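Local coordinates for protein aminoglycoside phosphotransferase (Alicyclobacillus acidocaldarius subsp. acidocaldarius, PDB 4PDY) that probably acts as a transferase of the aminoglycoside phosphotransferase family, with a kinase-like fold, at residues L22-V27 with F103-T108; S29-A34 with P96-G101; R68-C73 with D243-R248; T127-A132 with D282-I287. One frame throughout, in Å; residues are numbered along the deposited sequence.

Interaction 1. Residues L22-V27 with F103-T108; sequences LIPQAV and FTYYVT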
# COMPACT_ATOMS: atom_id res chain seq x y z
N LEU A 22 22.80 -11.86 7.41
CA LEU A 22 22.63 -12.92 6.42
C LEU A 22 21.70 -13.98 7.00
O LEU A 22 21.72 -14.26 8.21
CB LEU A 22 23.96 -13.55 6.01
CG LEU A 22 24.75 -12.85 4.90
CD1 LEU A 22 26.17 -13.38 4.90
CD2 LEU A 22 24.11 -13.04 3.53
N ILE A 23 20.89 -14.56 6.14
CA ILE A 23 20.08 -15.70 6.53
C ILE A 23 21.01 -16.84 6.94
O ILE A 23 22.01 -17.09 6.26
CB ILE A 23 19.11 -16.11 5.38
CG1 ILE A 23 18.13 -14.96 5.12
CG2 ILE A 23 18.43 -17.44 5.67
CD1 ILE A 23 17.20 -15.16 3.97
N PRO A 24 20.69 -17.57 8.02
CA PRO A 24 21.57 -18.68 8.39
C PRO A 24 21.67 -19.72 7.27
O PRO A 24 20.68 -20.04 6.63
CB PRO A 24 20.90 -19.25 9.66
CG PRO A 24 20.14 -18.11 10.21
CD PRO A 24 19.64 -17.35 9.04
N GLN A 25 22.86 -20.26 7.04
CA GLN A 25 23.06 -21.29 6.03
C GLN A 25 22.15 -22.47 6.22
O GLN A 25 21.71 -23.08 5.24
CB GLN A 25 24.51 -21.78 6.03
CG GLN A 25 24.83 -22.87 5.01
CD GLN A 25 24.60 -22.45 3.57
OE1 GLN A 25 25.08 -21.40 3.13
NE2 GLN A 25 23.86 -23.27 2.82
N ALA A 26 21.83 -22.83 7.47
CA ALA A 26 20.98 -24.00 7.70
C ALA A 26 19.60 -23.81 7.04
O ALA A 26 18.98 -24.78 6.63
CB ALA A 26 20.84 -24.30 9.18
N VAL A 27 19.14 -22.57 6.96
CA VAL A 27 17.84 -22.30 6.32
C VAL A 27 17.97 -22.55 4.81
O VAL A 27 17.13 -23.22 4.19
CB VAL A 27 17.37 -20.87 6.59
CG1 VAL A 27 16.16 -20.55 5.75
CG2 VAL A 27 17.04 -20.67 8.06
N PHE A 103 12.06 -16.66 13.34
CA PHE A 103 11.67 -16.06 12.06
C PHE A 103 11.04 -17.10 11.14
O PHE A 103 11.36 -18.28 11.21
CB PHE A 103 12.88 -15.47 11.34
CG PHE A 103 13.48 -14.27 12.01
CD1 PHE A 103 12.77 -13.08 12.11
CD2 PHE A 103 14.76 -14.32 12.55
CE1 PHE A 103 13.34 -11.97 12.71
CE2 PHE A 103 15.34 -13.22 13.13
CZ PHE A 103 14.63 -12.04 13.22
N THR A 104 10.16 -16.63 10.26
CA THR A 104 9.57 -17.43 9.21
C THR A 104 10.23 -16.99 7.91
O THR A 104 10.12 -15.85 7.52
CB THR A 104 8.04 -17.22 9.13
OG1 THR A 104 7.45 -17.57 10.39
CG2 THR A 104 7.40 -18.01 8.00
N TYR A 105 10.94 -17.90 7.26
CA TYR A 105 11.58 -17.63 5.98
C TYR A 105 10.77 -18.23 4.86
O TYR A 105 10.33 -19.37 4.95
CB TYR A 105 12.98 -18.26 5.98
CG TYR A 105 13.92 -17.66 7.01
CD1 TYR A 105 14.65 -16.51 6.72
CD2 TYR A 105 14.05 -18.23 8.27
CE1 TYR A 105 15.51 -15.97 7.65
CE2 TYR A 105 14.89 -17.67 9.21
CZ TYR A 105 15.60 -16.53 8.91
OH TYR A 105 16.49 -16.00 9.82
N TYR A 106 10.63 -17.48 3.77
CA TYR A 106 10.05 -18.04 2.56
C TYR A 106 10.74 -17.49 1.34
O TYR A 106 11.32 -16.41 1.40
CB TYR A 106 8.51 -17.83 2.52
CG TYR A 106 8.06 -16.40 2.45
CD1 TYR A 106 7.92 -15.75 1.24
CD2 TYR A 106 7.70 -15.71 3.61
CE1 TYR A 106 7.53 -14.43 1.16
CE2 TYR A 106 7.30 -14.38 3.53
CZ TYR A 106 7.19 -13.75 2.30
OH TYR A 106 6.78 -12.43 2.19
N VAL A 107 10.69 -18.27 0.27
CA VAL A 107 11.50 -18.04 -0.92
C VAL A 107 10.57 -18.02 -2.12
O VAL A 107 9.66 -18.84 -2.24
CB VAL A 107 12.54 -19.18 -1.06
CG1 VAL A 107 13.34 -19.02 -2.33
CG2 VAL A 107 13.48 -19.25 0.14
N THR A 108 10.85 -17.09 -3.04
CA THR A 108 10.17 -17.05 -4.33
C THR A 108 11.17 -17.03 -5.47
O THR A 108 12.37 -16.72 -5.32
CB THR A 108 9.25 -15.83 -4.50
OG1 THR A 108 10.01 -14.63 -4.52
CG2 THR A 108 8.23 -15.72 -3.38
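Tyr-105 of strand 103-109 carries the whole strand side of this contact, its ring held among Ile-23, Pro-24 and Val-27 of the segment that runs into helix 25-28. With CG anti to the carbonyl carbon (chi1 -64°), the side chain leaves the sheet toward that segment. At its root, CB lies 3.9 Å from Val-27 CG1, and the same methyl reaches on to CG. The two sides of the ring, CD1/CE1 and CD2/CE2, have different neighbours. On the first, CE1 is 3.8 Å from Ile-23 CG1, while CD1 meets Ile-23 CG2 and CD1. On the second, CD2 and CE2 each lie near Val-27 CG2, a methyl that makes an off-centre CH-pi contact, 4.2 Å from the centroid of the Tyr-105 ring and 29° off its normal. At the far end, Tyr-105 OH is 3.5 Å from Pro-24 CD and finds its polar partner in Arg-59 NE. Pro-24 crosses the tyrosine at about a right angle and also occupies the N-cap position of the short helix, its O accepting from Val-27 N at 3.0 Å. A serine in place of Tyr-105 would probably leave Ile-23 and Val-27 facing a gap and Arg-59 NE without its hydroxyl partner. Tyr-106, next along the strand, points to the other side, where its OH bonds to Glu-245. Segment 22-27 thus covers one side of the antiparallel sheet, consistent with the N-terminal lobe of a kinase-like fold.

Interaction 2. Residues S29-A34 with P96-G101; sequences SKYDLA and PYVRHG
The irregular loop 29-34 and segment 96-101, which holds strand 98-100, come nearest at Lys-30 and Val-98, whose CA atoms are 7.6 Å apart, too far for backbone pairing. The loop leads from helix 25-28 into the first strand of the kinase-like N-terminal lobe, and strand 98-100 pairs with strand 103-109 of the same lobe's antiparallel sheet. Val-98 is the centre of the contact, and one branch does the touching: with CG1 anti to the backbone N (chi1 177°), CG2 stands beside that N, anti to the carbonyl carbon, and meets both loop residues. It lies 3.7 Å from Tyr-31 CE1 and 3.8 Å from Tyr-31 OH, so the valine meets the outer end of the tyrosine, the two side chains sliding past each other in opposite directions. Lys-30 brings up its aliphatic root at about a right angle, its CB 3.9 Å from the same Val-98 CG2. Bends at chi2 and chi4 turn the lysine chain back, and NZ bonds to Ala-26 O rather than to anything on the strand; a thiocyanate ion, probably from the crystallisation liquor, is also close to this side chain. Val-27 of helix 25-28 and Thr-91 add to the packing on Val-98, and Val-107 to that on Tyr-31. Tyr-97 points away, its OH bonding to Arg-68. The polar link between loop and strand segment is a water in the plane of the Tyr-31 ring at its edge: it accepts from Tyr-31 OH at 2.8 Å and donates to Pro-96 O at 2.8 Å, the two partners subtending about 114° at its oxygen.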
# COMPACT_ATOMS: atom_id res chain seq x y z
N SER A 29 19.97 -24.45 3.25
CA SER A 29 20.13 -25.87 3.01
C SER A 29 18.89 -26.75 3.13
O SER A 29 18.91 -27.92 2.79
CB SER A 29 21.25 -26.40 3.92
OG SER A 29 22.50 -25.92 3.46
N LYS A 30 17.77 -26.17 3.60
CA LYS A 30 16.50 -26.90 3.58
C LYS A 30 15.89 -26.96 2.18
O LYS A 30 15.06 -27.83 1.92
CB LYS A 30 15.48 -26.25 4.53
CG LYS A 30 15.92 -26.23 5.99
CD LYS A 30 16.22 -27.62 6.50
CE LYS A 30 16.72 -27.63 7.95
NZ LYS A 30 18.06 -26.99 8.05
N TYR A 31 16.33 -26.08 1.29
CA TYR A 31 15.84 -26.06 -0.08
C TYR A 31 16.74 -26.93 -0.95
O TYR A 31 17.81 -27.40 -0.51
CB TYR A 31 15.79 -24.61 -0.59
CG TYR A 31 14.77 -23.78 0.15
CD1 TYR A 31 15.07 -23.17 1.35
CD2 TYR A 31 13.48 -23.64 -0.34
CE1 TYR A 31 14.11 -22.44 2.05
CE2 TYR A 31 12.51 -22.93 0.36
CZ TYR A 31 12.84 -22.31 1.53
OH TYR A 31 11.91 -21.59 2.26
N ASP A 32 16.31 -27.16 -2.19
CA ASP A 32 17.11 -27.88 -3.18
C ASP A 32 17.59 -27.00 -4.34
O ASP A 32 17.54 -27.38 -5.51
CB ASP A 32 16.34 -29.08 -3.72
CG ASP A 32 16.14 -30.17 -2.69
OD1 ASP A 32 17.08 -30.43 -1.88
OD2 ASP A 32 15.06 -30.81 -2.71
N LEU A 33 18.11 -25.83 -4.02
CA LEU A 33 18.39 -24.82 -5.03
C LEU A 33 19.87 -24.67 -5.42
O LEU A 33 20.21 -23.85 -6.28
CB LEU A 33 17.85 -23.49 -4.57
CG LEU A 33 16.34 -23.46 -4.37
CD1 LEU A 33 15.95 -22.12 -3.77
CD2 LEU A 33 15.59 -23.73 -5.66
N ALA A 34 20.73 -25.42 -4.75
CA ALA A 34 22.15 -25.43 -5.10
C ALA A 34 22.73 -24.03 -5.15
O ALA A 34 23.39 -23.61 -6.11
CB ALA A 34 22.39 -26.17 -6.43
N PRO A 96 6.17 -24.73 2.66
CA PRO A 96 6.25 -23.42 2.00
C PRO A 96 7.11 -22.37 2.72
O PRO A 96 7.27 -21.26 2.23
CB PRO A 96 4.78 -22.98 1.96
CG PRO A 96 4.20 -23.64 3.16
CD PRO A 96 4.88 -24.95 3.32
N TYR A 97 7.66 -22.72 3.88
CA TYR A 97 8.51 -21.82 4.66
C TYR A 97 9.48 -22.67 5.46
O TYR A 97 9.29 -23.88 5.55
CB TYR A 97 7.64 -20.96 5.62
CG TYR A 97 6.88 -21.82 6.62
CD1 TYR A 97 7.47 -22.33 7.74
CD2 TYR A 97 5.59 -22.19 6.35
CE1 TYR A 97 6.80 -23.16 8.60
CE2 TYR A 97 4.88 -23.01 7.21
CZ TYR A 97 5.49 -23.51 8.33
OH TYR A 97 4.82 -24.33 9.18
N VAL A 98 10.45 -21.99 6.06
CA VAL A 98 11.31 -22.56 7.09
C VAL A 98 11.12 -21.69 8.33
O VAL A 98 11.24 -20.47 8.25
CB VAL A 98 12.81 -22.58 6.69
CG1 VAL A 98 13.68 -23.10 7.81
CG2 VAL A 98 13.01 -23.42 5.45
N ARG A 99 10.91 -22.32 9.47
CA ARG A 99 10.81 -21.62 10.74
C ARG A 99 12.12 -21.87 11.48
O ARG A 99 12.47 -23.02 11.73
CB ARG A 99 9.62 -22.15 11.54
CG ARG A 99 9.38 -21.48 12.86
CD ARG A 99 8.76 -20.12 12.67
NE ARG A 99 8.56 -19.52 13.95
CZ ARG A 99 8.27 -18.25 14.16
NH1 ARG A 99 8.11 -17.42 13.13
NH2 ARG A 99 8.11 -17.83 15.40
N HIS A 100 12.83 -20.81 11.83
CA HIS A 100 14.12 -20.96 12.53
C HIS A 100 14.45 -19.68 13.29
O HIS A 100 14.32 -18.57 12.75
CB HIS A 100 15.22 -21.27 11.52
CG HIS A 100 16.55 -21.60 12.12
ND1 HIS A 100 16.76 -22.72 12.89
CD2 HIS A 100 17.75 -20.98 12.01
CE1 HIS A 100 18.03 -22.77 13.25
NE2 HIS A 100 18.65 -21.72 12.74
N GLY A 101 14.87 -19.84 14.54
CA GLY A 101 15.33 -18.70 15.32
C GLY A 101 14.29 -17.59 15.46
O GLY A 101 14.64 -16.42 15.45
O HOH W 1 9.65 -20.96 0.80

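Interaction 3. Residues R68-C73 with D243-R248; sequences RIMVQC and DFELAR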
# COMPACT_ATOMS: atom_id res chain seq x y z
N ARG A 68 0.92 -20.06 5.51
CA ARG A 68 0.13 -21.07 4.83
C ARG A 68 -1.12 -20.53 4.13
O ARG A 68 -1.35 -20.85 2.96
CB ARG A 68 -0.21 -22.24 5.75
CG ARG A 68 1.03 -23.03 6.12
CD ARG A 68 0.68 -24.26 6.91
NE ARG A 68 1.88 -24.99 7.29
CZ ARG A 68 2.50 -25.90 6.53
NH1 ARG A 68 2.05 -26.21 5.32
NH2 ARG A 68 3.59 -26.47 7.00
N ILE A 69 -1.93 -19.73 4.84
CA ILE A 69 -3.11 -19.16 4.17
C ILE A 69 -2.72 -18.21 3.04
O ILE A 69 -3.42 -18.12 2.02
CB ILE A 69 -4.12 -18.55 5.15
CG1 ILE A 69 -5.45 -18.32 4.42
CG2 ILE A 69 -3.60 -17.26 5.74
CD1 ILE A 69 -6.57 -17.79 5.28
N MSE A 70 -1.62 -17.49 3.22
CA MSE A 70 -1.14 -16.58 2.19
C MSE A 70 -0.83 -17.35 0.91
O MSE A 70 -1.25 -16.97 -0.19
CB MSE A 70 0.07 -15.82 2.74
CG MSE A 70 0.57 -14.74 1.81
SE MSE A 70 2.16 -13.87 2.57
CE MSE A 70 3.36 -15.41 2.50
N VAL A 71 -0.09 -18.45 1.04
CA VAL A 71 0.19 -19.32 -0.11
C VAL A 71 -1.09 -19.88 -0.72
O VAL A 71 -1.30 -19.83 -1.93
CB VAL A 71 1.12 -20.50 0.28
CG1 VAL A 71 1.15 -21.57 -0.82
CG2 VAL A 71 2.53 -20.01 0.56
N GLN A 72 -1.98 -20.38 0.13
CA GLN A 72 -3.27 -20.91 -0.36
C GLN A 72 -4.11 -19.88 -1.10
O GLN A 72 -4.77 -20.21 -2.08
CB GLN A 72 -4.10 -21.57 0.74
CG GLN A 72 -3.54 -22.87 1.27
CD GLN A 72 -3.40 -23.94 0.21
OE1 GLN A 72 -4.37 -24.32 -0.45
NE2 GLN A 72 -2.19 -24.43 0.04
N CYS A 73 -4.10 -18.65 -0.61
CA CYS A 73 -4.77 -17.56 -1.28
C CYS A 73 -4.24 -17.36 -2.68
O CYS A 73 -5.01 -17.24 -3.64
CB CYS A 73 -4.62 -16.28 -0.46
SG CYS A 73 -5.46 -14.93 -1.27
N ASP A 243 5.38 -9.58 -1.70
CA ASP A 243 5.08 -9.26 -0.30
C ASP A 243 3.59 -9.15 0.01
O ASP A 243 3.07 -8.04 0.09
CB ASP A 243 5.80 -8.00 0.17
CG ASP A 243 5.78 -7.84 1.67
OD1 ASP A 243 5.18 -8.68 2.36
OD2 ASP A 243 6.37 -6.85 2.16
N PHE A 244 2.97 -10.32 0.16
CA PHE A 244 1.54 -10.42 0.45
C PHE A 244 1.29 -10.54 1.95
O PHE A 244 0.22 -10.96 2.35
CB PHE A 244 0.95 -11.62 -0.31
CG PHE A 244 0.75 -11.36 -1.78
CD1 PHE A 244 1.80 -11.53 -2.71
CD2 PHE A 244 -0.47 -10.89 -2.24
CE1 PHE A 244 1.58 -11.27 -4.05
CE2 PHE A 244 -0.68 -10.63 -3.59
CZ PHE A 244 0.34 -10.82 -4.48
N GLU A 245 2.23 -10.12 2.78
CA GLU A 245 2.13 -10.33 4.23
C GLU A 245 1.01 -9.50 4.88
O GLU A 245 0.53 -9.88 5.94
CB GLU A 245 3.47 -10.05 4.90
CG GLU A 245 4.55 -11.00 4.45
CD GLU A 245 5.90 -10.72 5.05
OE1 GLU A 245 6.00 -10.04 6.08
OE2 GLU A 245 6.90 -11.18 4.46
N LEU A 246 0.68 -8.37 4.29
CA LEU A 246 -0.43 -7.54 4.81
C LEU A 246 -1.75 -7.81 4.11
O LEU A 246 -2.77 -7.21 4.48
CB LEU A 246 -0.05 -6.07 4.71
CG LEU A 246 1.14 -5.63 5.53
CD1 LEU A 246 1.37 -4.14 5.39
CD2 LEU A 246 0.98 -6.01 6.99
N ALA A 247 -1.77 -8.69 3.12
CA ALA A 247 -2.96 -8.95 2.33
C ALA A 247 -4.04 -9.60 3.19
O ALA A 247 -3.72 -10.43 4.04
CB ALA A 247 -2.65 -9.81 1.10
N ARG A 248 -5.30 -9.22 2.95
CA ARG A 248 -6.45 -9.80 3.68
C ARG A 248 -7.71 -9.39 2.94
O ARG A 248 -7.66 -8.50 2.12
CB ARG A 248 -6.51 -9.34 5.13
CG ARG A 248 -6.60 -7.85 5.27
CD ARG A 248 -6.66 -7.39 6.72
NE ARG A 248 -6.52 -5.94 6.80
CZ ARG A 248 -7.53 -5.06 6.70
NH1 ARG A 248 -8.78 -5.48 6.52
NH2 ARG A 248 -7.28 -3.76 6.77
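Met-70, a selenomethionine in the crystal, crosses Phe-244 at about a right angle, laying its CG and selenium against the root of the phenylalanine rather than its ring. CG anti to the backbone N (chi1 -174°) and an extended chi2 carry the chain straight out from helix 64-79; the bend comes at chi3 (66°), which swings CE aside. Met-70 CG is 3.8 Å from Phe-244 CB, and Met-70 SE is 3.5 Å from Phe-244 O. The selenium also lies 3.8 Å from Glu-245 N, with the CG of that glutamate a little farther off. Phe-244 O meanwhile accepts from Ala-247 N at 3.1 Å, closing the type I turn on which the methionine rests. A weak bond of 3.3 Å joins Glu-245 N to Asp-243 OD1. The ring of Phe-244 leads away from the helix to stand edge-to-face with His-223 and Phe-134. Glu-245 turns its carboxylate to Tyr-106 and to Lys-58 of strand 54-60. Since Met-70 also touches Phe-88 of strand 88-89, the run Phe-88, Met-70, Phe-244, His-223 recalls the regulatory spine of protein kinases, linking sheet, helix 64-79 and the loop between strands 239-241 and 248-249.

Interaction 4. Residues T127-A132 with D282-I287; sequences TAYTLA and DAVRNI
Helix 121-137 and segment 282-287, which lies on helix 271-284, approach most closely at Ala-132 and Val-284, whose CA atoms are 6.1 Å apart. This short spacing is possible because the helix offers only a methyl here: Ala-132 CB lies 3.7 Å from Val-284 CG2. The two branches of the valine divide the work. CG1, anti to the backbone N (chi1 177°), lies against the Ala-132 carbonyl, 3.6 Å from its O, while CG2 fits between Ala-132 CB and the ring of Tyr-129. One turn back from the alanine, Tyr-129 swings its ring out with CG anti to the backbone N, so that CE1 comes 3.8 Å from Val-284 CG2, with CD1 equally near. Replacing Val-284 by glycine would probably open a gap beside Ala-132 and leave this flank of the Tyr-129 ring without its apolar neighbour. Within segment 282-287, a nearly straight bond (166°) runs from Ile-287 N to Asp-282 OD1, 2.9 Å long, reaching the anti side of the carboxylate oxygen and 27° out of its plane. His-280 and Phe-281 extend the same helix-to-helix packing onto Tyr-129 and Ala-132, Leu-259 of helix 252-266 covers Ala-128, and the other flank of helix 121-137 rests on strand 239-241, where Thr-130 OG1 bonds to Val-239 O.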
# COMPACT_ATOMS: atom_id res chain seq x y z
N THR A 127 -0.12 -1.42 -12.40
CA THR A 127 -0.30 -1.70 -10.97
C THR A 127 -1.80 -1.85 -10.61
O THR A 127 -2.17 -2.80 -9.98
CB THR A 127 0.38 -0.62 -10.11
OG1 THR A 127 1.77 -0.51 -10.48
CG2 THR A 127 0.30 -0.95 -8.63
N ALA A 128 -2.60 -0.91 -11.09
CA ALA A 128 -4.04 -0.95 -10.87
C ALA A 128 -4.64 -2.23 -11.46
O ALA A 128 -5.44 -2.90 -10.84
CB ALA A 128 -4.68 0.27 -11.48
N TYR A 129 -4.26 -2.57 -12.69
CA TYR A 129 -4.77 -3.76 -13.34
C TYR A 129 -4.49 -4.99 -12.49
O TYR A 129 -5.35 -5.84 -12.25
CB TYR A 129 -4.15 -3.87 -14.75
CG TYR A 129 -4.76 -4.90 -15.67
CD1 TYR A 129 -6.12 -4.92 -15.92
CD2 TYR A 129 -3.94 -5.78 -16.37
CE1 TYR A 129 -6.66 -5.85 -16.79
CE2 TYR A 129 -4.47 -6.70 -17.23
CZ TYR A 129 -5.83 -6.74 -17.45
OH TYR A 129 -6.37 -7.66 -18.31
N THR A 130 -3.24 -5.11 -12.07
CA THR A 130 -2.82 -6.24 -11.27
C THR A 130 -3.59 -6.31 -9.93
O THR A 130 -4.03 -7.39 -9.53
CB THR A 130 -1.29 -6.19 -11.06
OG1 THR A 130 -0.67 -6.51 -12.31
CG2 THR A 130 -0.84 -7.11 -9.97
N LEU A 131 -3.67 -5.17 -9.24
CA LEU A 131 -4.41 -5.14 -7.98
C LEU A 131 -5.88 -5.56 -8.17
O LEU A 131 -6.43 -6.31 -7.37
CB LEU A 131 -4.33 -3.75 -7.36
CG LEU A 131 -2.95 -3.36 -6.79
CD1 LEU A 131 -2.94 -1.86 -6.55
CD2 LEU A 131 -2.61 -4.14 -5.53
N ALA A 132 -6.49 -5.07 -9.24
CA ALA A 132 -7.87 -5.43 -9.55
C ALA A 132 -8.01 -6.91 -9.84
O ALA A 132 -8.96 -7.57 -9.44
CB ALA A 132 -8.35 -4.60 -10.71
N ASP A 282 -11.61 -0.70 -13.57
CA ASP A 282 -12.88 -0.86 -14.26
C ASP A 282 -12.85 -1.99 -15.28
O ASP A 282 -13.84 -2.69 -15.44
CB ASP A 282 -13.27 0.45 -14.95
CG ASP A 282 -14.72 0.51 -15.33
OD1 ASP A 282 -15.58 0.75 -14.45
OD2 ASP A 282 -15.00 0.35 -16.52
N ALA A 283 -11.71 -2.17 -15.94
CA ALA A 283 -11.54 -3.23 -16.95
C ALA A 283 -11.74 -4.63 -16.36
O ALA A 283 -12.25 -5.53 -17.02
CB ALA A 283 -10.17 -3.12 -17.59
N VAL A 284 -11.34 -4.81 -15.11
CA VAL A 284 -11.53 -6.09 -14.44
C VAL A 284 -12.97 -6.23 -13.90
O VAL A 284 -13.60 -7.27 -14.08
CB VAL A 284 -10.48 -6.27 -13.32
CG1 VAL A 284 -10.71 -7.57 -12.57
CG2 VAL A 284 -9.08 -6.23 -13.91
N ARG A 285 -13.45 -5.19 -13.24
CA ARG A 285 -14.83 -5.13 -12.74
C ARG A 285 -15.22 -3.68 -12.63
O ARG A 285 -14.49 -2.88 -12.08
CB ARG A 285 -14.94 -5.84 -11.39
CG ARG A 285 -16.33 -5.85 -10.79
CD ARG A 285 -16.44 -6.80 -9.62
NE ARG A 285 -17.81 -6.90 -9.13
CZ ARG A 285 -18.78 -7.61 -9.71
NH1 ARG A 285 -18.56 -8.29 -10.83
NH2 ARG A 285 -19.99 -7.61 -9.17
N ASN A 286 -16.41 -3.36 -13.16
CA ASN A 286 -17.01 -2.02 -13.11
C ASN A 286 -16.83 -1.34 -11.77
O ASN A 286 -17.03 -1.97 -10.73
CB ASN A 286 -18.52 -2.14 -13.38
CG ASN A 286 -19.24 -0.79 -13.36
OD1 ASN A 286 -18.94 0.08 -14.17
ND2 ASN A 286 -20.19 -0.63 -12.45
N ILE A 287 -16.47 -0.06 -11.79
CA ILE A 287 -16.48 0.74 -10.57
C ILE A 287 -17.85 1.42 -10.42
O ILE A 287 -18.17 2.34 -11.19
CB ILE A 287 -15.41 1.83 -10.61
CG1 ILE A 287 -14.02 1.24 -10.90
CG2 ILE A 287 -15.36 2.61 -9.31
CD1 ILE A 287 -12.99 2.31 -11.22

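In the fold
Interactions 1 and 2 lie in the N-terminal lobe, centres about 6 Å apart, and share one sheet: strands 98-100 and 103-109 are neighbours, and the segments of interaction 2 fall between those of interaction 1 in sequence. Interaction 3, whose centre is about 18 Å from that of interaction 1, joins helix 64-79 to loop 243-248, and its segments alternate with those of interactions 1 and 2. Tyr-106 to Glu-245 and Tyr-97 to Arg-68 tie it to them. Interaction 4 opens after 1 and 2 have closed, alternates with interaction 3 and lies about 7 Å from it at the nearest atoms. Together they lead from sheet to helical part, consistent with a kinase-like two-lobed transferase.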